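Local coordinates for FI20010p1 (Drosophila melanogaster, PDB 7CFB), which probably acts as a scaffold in piRNA amplification and gene silencing, this construct carrying the first extended Tudor domain of Krimper, at residues A[98-111]-A[140-154]. Numbering follows the deposited sequence.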
loop_
_atom_site.group_PDB
_atom_site.type_symbol
_atom_site.label_atom_id
_atom_site.label_comp_id
_atom_site.label_asym_id
_atom_site.label_seq_id
_atom_site.Cartn_x
_atom_site.Cartn_y
_atom_site.Cartn_z
ATOM N N ILE A 98 2.831 -2.064 12.069
ATOM C CA ILE A 98 2.218 -1.081 11.143
ATOM C C ILE A 98 2.198 0.338 11.729
ATOM O O ILE A 98 1.886 0.491 12.879
ATOM C CB ILE A 98 0.841 -1.584 10.716
ATOM C CG1 ILE A 98 0.958 -2.940 10.027
ATOM C CG2 ILE A 98 0.135 -0.577 9.851
ATOM C CD1 ILE A 98 -0.320 -3.674 10.016
ATOM N N PHE A 99 2.545 1.318 10.908
ATOM C CA PHE A 99 2.574 2.751 11.266
ATOM C C PHE A 99 2.246 3.588 10.034
ATOM O O PHE A 99 1.800 3.040 9.049
ATOM C CB PHE A 99 3.849 3.124 12.010
ATOM C CG PHE A 99 5.128 2.999 11.234
ATOM C CD1 PHE A 99 5.754 1.778 11.080
ATOM C CD2 PHE A 99 5.720 4.113 10.685
ATOM C CE1 PHE A 99 6.938 1.682 10.391
ATOM C CE2 PHE A 99 6.905 4.011 9.986
ATOM C CZ PHE A 99 7.509 2.796 9.847
ATOM N N ALA A 100 2.426 4.895 10.130
ATOM C CA ALA A 100 2.106 5.783 9.003
ATOM C C ALA A 100 3.317 6.625 8.608
ATOM O O ALA A 100 4.143 6.906 9.441
ATOM C CB ALA A 100 0.920 6.626 9.356
ATOM N N VAL A 101 3.400 6.932 7.328
ATOM C CA VAL A 101 4.483 7.768 6.779
ATOM C C VAL A 101 3.852 8.906 5.984
ATOM O O VAL A 101 2.869 8.710 5.344
ATOM C CB VAL A 101 5.508 6.954 5.979
ATOM C CG1 VAL A 101 4.896 6.217 4.813
ATOM C CG2 VAL A 101 6.691 7.786 5.548
ATOM N N LEU A 102 4.454 10.070 6.078
ATOM C CA LEU A 102 3.933 11.247 5.371
ATOM C C LEU A 102 4.668 11.442 4.056
ATOM O O LEU A 102 5.856 11.391 4.049
ATOM C CB LEU A 102 4.103 12.478 6.266
ATOM C CG LEU A 102 3.920 13.808 5.547
ATOM C CD1 LEU A 102 2.470 14.072 5.239
ATOM C CD2 LEU A 102 4.515 14.940 6.343
ATOM N N ASP A 103 3.917 11.544 2.983
ATOM C CA ASP A 103 4.476 11.989 1.694
ATOM C C ASP A 103 4.291 13.508 1.784
ATOM O O ASP A 103 3.188 13.942 1.618
ATOM C CB ASP A 103 3.739 11.368 0.513
ATOM C CG ASP A 103 4.156 11.966 -0.808
ATOM O OD1 ASP A 103 4.880 12.929 -0.784
ATOM O OD2 ASP A 103 3.764 11.453 -1.826
ATOM N N SER A 104 5.333 14.235 2.180
ATOM C CA SER A 104 5.229 15.701 2.397
ATOM C C SER A 104 4.982 16.487 1.115
ATOM O O SER A 104 4.178 17.379 1.159
ATOM C CB SER A 104 6.299 16.266 3.266
ATOM O OG SER A 104 7.549 16.223 2.645
ATOM N N ILE A 105 5.600 16.097 0.020
ATOM C CA ILE A 105 5.383 16.833 -1.252
ATOM C C ILE A 105 3.919 16.755 -1.678
ATOM O O ILE A 105 3.341 17.792 -1.929
ATOM C CB ILE A 105 6.291 16.267 -2.358
ATOM C CG1 ILE A 105 7.733 16.108 -1.892
ATOM C CG2 ILE A 105 6.227 17.142 -3.582
ATOM C CD1 ILE A 105 8.427 17.393 -1.606
ATOM N N ASN A 106 3.334 15.568 -1.648
ATOM C CA ASN A 106 1.955 15.379 -2.154
ATOM C C ASN A 106 0.910 15.401 -1.043
ATOM O O ASN A 106 -0.202 15.101 -1.302
ATOM C CB ASN A 106 1.913 14.216 -3.120
ATOM C CG ASN A 106 2.924 14.443 -4.210
ATOM O OD1 ASN A 106 3.894 13.723 -4.298
ATOM N ND2 ASN A 106 2.727 15.471 -5.002
ATOM N N ASN A 107 1.338 15.689 0.163
ATOM C CA ASN A 107 0.431 15.856 1.322
ATOM C C ASN A 107 -0.500 14.663 1.593
ATOM O O ASN A 107 -1.673 14.896 1.818
ATOM C CB ASN A 107 -0.302 17.192 1.249
ATOM C CG ASN A 107 -0.576 17.764 2.618
ATOM O OD1 ASN A 107 0.151 17.503 3.568
ATOM N ND2 ASN A 107 -1.657 18.504 2.726
ATOM N N ILE A 108 -0.004 13.432 1.564
ATOM C CA ILE A 108 -0.861 12.276 1.948
ATOM C C ILE A 108 -0.116 11.438 2.978
ATOM O O ILE A 108 1.071 11.541 3.054
ATOM C CB ILE A 108 -1.331 11.432 0.759
ATOM C CG1 ILE A 108 -0.227 10.542 0.202
ATOM C CG2 ILE A 108 -1.990 12.272 -0.305
ATOM C CD1 ILE A 108 -0.753 9.339 -0.499
ATOM N N ILE A 109 -0.845 10.711 3.804
ATOM C CA ILE A 109 -0.210 9.851 4.831
ATOM C C ILE A 109 -0.678 8.416 4.595
ATOM O O ILE A 109 -1.867 8.164 4.658
ATOM C CB ILE A 109 -0.531 10.368 6.231
ATOM C CG1 ILE A 109 0.080 11.747 6.472
ATOM C CG2 ILE A 109 -0.120 9.369 7.276
ATOM C CD1 ILE A 109 -0.212 12.292 7.829
ATOM N N THR A 110 0.268 7.510 4.409
ATOM C CA THR A 110 -0.082 6.114 4.070
ATOM C C THR A 110 0.488 5.125 5.086
ATOM O O THR A 110 1.488 5.430 5.673
ATOM C CB THR A 110 0.398 5.812 2.657
ATOM O OG1 THR A 110 -0.277 4.672 2.145
ATOM C CG2 THR A 110 1.891 5.631 2.577
ATOM N N ARG A 111 -0.155 3.968 5.210
ATOM C CA ARG A 111 0.251 2.888 6.143
ATOM C C ARG A 111 1.500 2.210 5.595
ATOM O O ARG A 111 1.582 2.028 4.421
ATOM C CB ARG A 111 -0.901 1.935 6.466
ATOM C CG ARG A 111 -2.131 2.615 7.031
ATOM C CD ARG A 111 -3.033 1.655 7.754
ATOM N NE ARG A 111 -3.571 0.698 6.824
ATOM C CZ ARG A 111 -4.084 -0.458 7.144
ATOM N NH1 ARG A 111 -4.153 -0.841 8.393
ATOM N NH2 ARG A 111 -4.515 -1.245 6.200
ATOM N N GLU A 140 12.423 10.067 7.172
ATOM C CA GLU A 140 10.995 10.330 6.838
ATOM C C GLU A 140 10.180 10.703 8.083
ATOM O O GLU A 140 10.473 10.168 9.170
ATOM C CB GLU A 140 10.384 9.115 6.136
ATOM C CG GLU A 140 10.964 8.859 4.757
ATOM C CD GLU A 140 12.185 7.955 4.742
ATOM O OE1 GLU A 140 12.688 7.624 5.834
ATOM O OE2 GLU A 140 12.630 7.584 3.637
ATOM N N THR A 141 9.194 11.592 7.906
ATOM C CA THR A 141 8.280 12.016 8.985
ATOM C C THR A 141 7.269 10.886 9.161
ATOM O O THR A 141 6.530 10.639 8.237
ATOM C CB THR A 141 7.528 13.272 8.555
ATOM O OG1 THR A 141 8.493 14.307 8.515
ATOM C CG2 THR A 141 6.419 13.641 9.502
ATOM N N ILE A 142 7.240 10.275 10.336
ATOM C CA ILE A 142 6.385 9.086 10.581
ATOM C C ILE A 142 5.491 9.296 11.798
ATOM O O ILE A 142 5.849 10.055 12.672
ATOM C CB ILE A 142 7.259 7.833 10.723
ATOM C CG1 ILE A 142 8.167 7.907 11.942
ATOM C CG2 ILE A 142 8.047 7.588 9.463
ATOM C CD1 ILE A 142 8.567 6.587 12.459
ATOM N N PHE A 143 4.375 8.588 11.826
ATOM C CA PHE A 143 3.381 8.695 12.909
ATOM C C PHE A 143 2.864 7.332 13.345
ATOM O O PHE A 143 2.958 6.379 12.609
ATOM C CB PHE A 143 2.145 9.422 12.409
ATOM C CG PHE A 143 2.422 10.703 11.682
ATOM C CD1 PHE A 143 2.660 11.865 12.378
ATOM C CD2 PHE A 143 2.453 10.735 10.306
ATOM C CE1 PHE A 143 2.904 13.041 11.700
ATOM C CE2 PHE A 143 2.703 11.909 9.629
ATOM C CZ PHE A 143 2.908 13.062 10.335
ATOM N N LYS A 144 2.363 7.316 14.572
ATOM C CA LYS A 144 1.692 6.178 15.219
ATOM C C LYS A 144 0.225 6.192 14.803
ATOM O O LYS A 144 -0.356 7.233 14.707
ATOM C CB LYS A 144 1.791 6.307 16.733
ATOM C CG LYS A 144 1.263 5.109 17.498
ATOM C CD LYS A 144 0.577 5.496 18.769
ATOM C CE LYS A 144 1.361 5.083 19.983
ATOM N NZ LYS A 144 1.101 3.664 20.309
ATOM N N LEU A 145 -0.311 5.045 14.467
ATOM C CA LEU A 145 -1.728 5.017 14.102
ATOM C C LEU A 145 -2.521 4.661 15.348
ATOM O O LEU A 145 -2.014 3.966 16.165
ATOM C CB LEU A 145 -1.960 3.925 13.071
ATOM C CG LEU A 145 -1.431 4.189 11.677
ATOM C CD1 LEU A 145 -1.347 2.881 10.938
ATOM C CD2 LEU A 145 -2.323 5.151 10.948
ATOM N N PRO A 146 -3.768 5.119 15.489
ATOM C CA PRO A 146 -4.619 4.653 16.555
ATOM C C PRO A 146 -4.853 3.158 16.281
ATOM O O PRO A 146 -5.055 2.765 15.173
ATOM C CB PRO A 146 -5.886 5.493 16.440
ATOM C CG PRO A 146 -5.834 6.047 15.065
ATOM C CD PRO A 146 -4.374 6.172 14.721
ATOM N N ASP A 147 -5.025 2.403 17.346
ATOM C CA ASP A 147 -5.088 0.930 17.299
ATOM C C ASP A 147 -6.127 0.407 16.308
ATOM O O ASP A 147 -5.817 -0.544 15.638
ATOM C CB ASP A 147 -5.325 0.391 18.697
ATOM C CG ASP A 147 -5.072 -1.087 18.808
ATOM O OD1 ASP A 147 -3.950 -1.464 19.071
ATOM O OD2 ASP A 147 -6.013 -1.813 18.645
ATOM N N ASP A 148 -7.285 1.027 16.190
ATOM C CA ASP A 148 -8.275 0.524 15.222
ATOM C C ASP A 148 -7.714 0.613 13.800
ATOM O O ASP A 148 -7.925 -0.308 13.058
ATOM C CB ASP A 148 -9.633 1.198 15.411
ATOM C CG ASP A 148 -9.684 2.652 14.999
ATOM O OD1 ASP A 148 -8.968 3.429 15.584
ATOM O OD2 ASP A 148 -10.361 2.950 14.058
ATOM N N ILE A 149 -7.044 1.703 13.447
ATOM C CA ILE A 149 -6.500 1.890 12.077
ATOM C C ILE A 149 -5.352 0.915 11.858
ATOM O O ILE A 149 -5.269 0.329 10.830
ATOM C CB ILE A 149 -6.107 3.358 11.862
ATOM C CG1 ILE A 149 -7.187 4.275 12.429
ATOM C CG2 ILE A 149 -5.851 3.613 10.391
ATOM C CD1 ILE A 149 -7.385 5.540 11.694
ATOM N N LYS A 150 -4.548 0.750 12.879
ATOM C CA LYS A 150 -3.368 -0.114 12.812
ATOM C C LYS A 150 -3.825 -1.540 12.490
ATOM O O LYS A 150 -3.192 -2.163 11.682
ATOM C CB LYS A 150 -2.641 0.011 14.147
ATOM C CG LYS A 150 -1.426 -0.874 14.341
ATOM C CD LYS A 150 -0.469 -0.363 15.367
ATOM C CE LYS A 150 -0.234 -1.360 16.472
ATOM N NZ LYS A 150 1.047 -1.138 17.170
ATOM N N ARG A 151 -4.935 -1.975 13.076
ATOM C CA ARG A 151 -5.450 -3.364 12.981
ATOM C C ARG A 151 -6.276 -3.625 11.724
ATOM O O ARG A 151 -6.625 -4.748 11.530
ATOM C CB ARG A 151 -6.222 -3.725 14.249
ATOM C CG ARG A 151 -5.341 -4.013 15.449
ATOM C CD ARG A 151 -6.158 -4.143 16.708
ATOM N NE ARG A 151 -5.367 -4.328 17.891
ATOM C CZ ARG A 151 -4.890 -5.474 18.300
ATOM N NH1 ARG A 151 -5.117 -6.566 17.603
ATOM N NH2 ARG A 151 -4.171 -5.528 19.394
ATOM N N LEU A 152 -6.566 -2.612 10.923
ATOM C CA LEU A 152 -7.374 -2.822 9.703
ATOM C C LEU A 152 -6.609 -3.628 8.646
ATOM O O LEU A 152 -5.428 -3.479 8.547
ATOM C CB LEU A 152 -7.838 -1.475 9.168
ATOM C CG LEU A 152 -8.960 -0.834 9.971
ATOM C CD1 LEU A 152 -9.172 0.594 9.526
ATOM C CD2 LEU A 152 -10.243 -1.628 9.840
ATOM N N PRO A 153 -7.272 -4.459 7.826
ATOM C CA PRO A 153 -6.589 -5.251 6.811
ATOM C C PRO A 153 -5.885 -4.432 5.718
ATOM O O PRO A 153 -6.345 -3.416 5.349
ATOM C CB PRO A 153 -7.715 -6.048 6.157
ATOM C CG PRO A 153 -8.805 -6.042 7.173
ATOM C CD PRO A 153 -8.696 -4.700 7.852
ATOM N N ALA A 154 -4.763 -4.941 5.245
ATOM C CA ALA A 154 -4.020 -4.273 4.171
ATOM C C ALA A 154 -4.934 -4.255 2.963
ATOM O O ALA A 154 -5.465 -5.265 2.638
ATOM C CB ALA A 154 -2.757 -5.034 3.883
HETATM O O HOH W 1 1.374 2.707 14.714
HETATM O O HOH W 2 8.118 11.819 5.018
#
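A100 and F143 form an antiparallel hydrogen-bonded pair, A100 N reaching F143 O and F143 N reaching A100 O at 2.9 Å each, while V101 and I142 make the non-hydrogen-bonded pair beside them. L102 N extends the ladder to T141 O (3.0 Å), and a water at each end continues it, linking I98 O to L145 N and L102 O to T141 N. On one face, the ring of F143 presents CE2 to two partners: L102 CB lies at the ring edge, and I109 CD1, from the next strand, comes obliquely to F143 CE2 at 3.4 Å. The CB of A100 packs against L145 CD2 on this same face. On the other, I142 CG2 meets the edge of the F99 ring in plane, touching F99 CE2 at 3.8 Å, and V101 CG2 packs against I142 CG2. Beyond the strands, the side chains of R111 and L145 cross at about a right angle, R111 CD touching L145 CD1, and a bend at chi3 (-65°) carries the R111 guanidinium to the backbone after helix 147-150. R111 NH1 donates to L152 O (2.9 Å, 164°), which lies in the guanidinium plane, and R111 NH2 donates to P153 O (3.0 Å); D129 forms a salt bridge with R111 NE. A leucine in place of R111 would probably leave the carbonyls of L152 and P153 without these donors and D129 without its charged mate. Within the antiparallel sheet of the Tudor domain, strand 99-103 lies between 142-144 and 108-117, strand 87-89 borders 142-144 on its far side, and helix 74-80 packs on I109, R111 and I149.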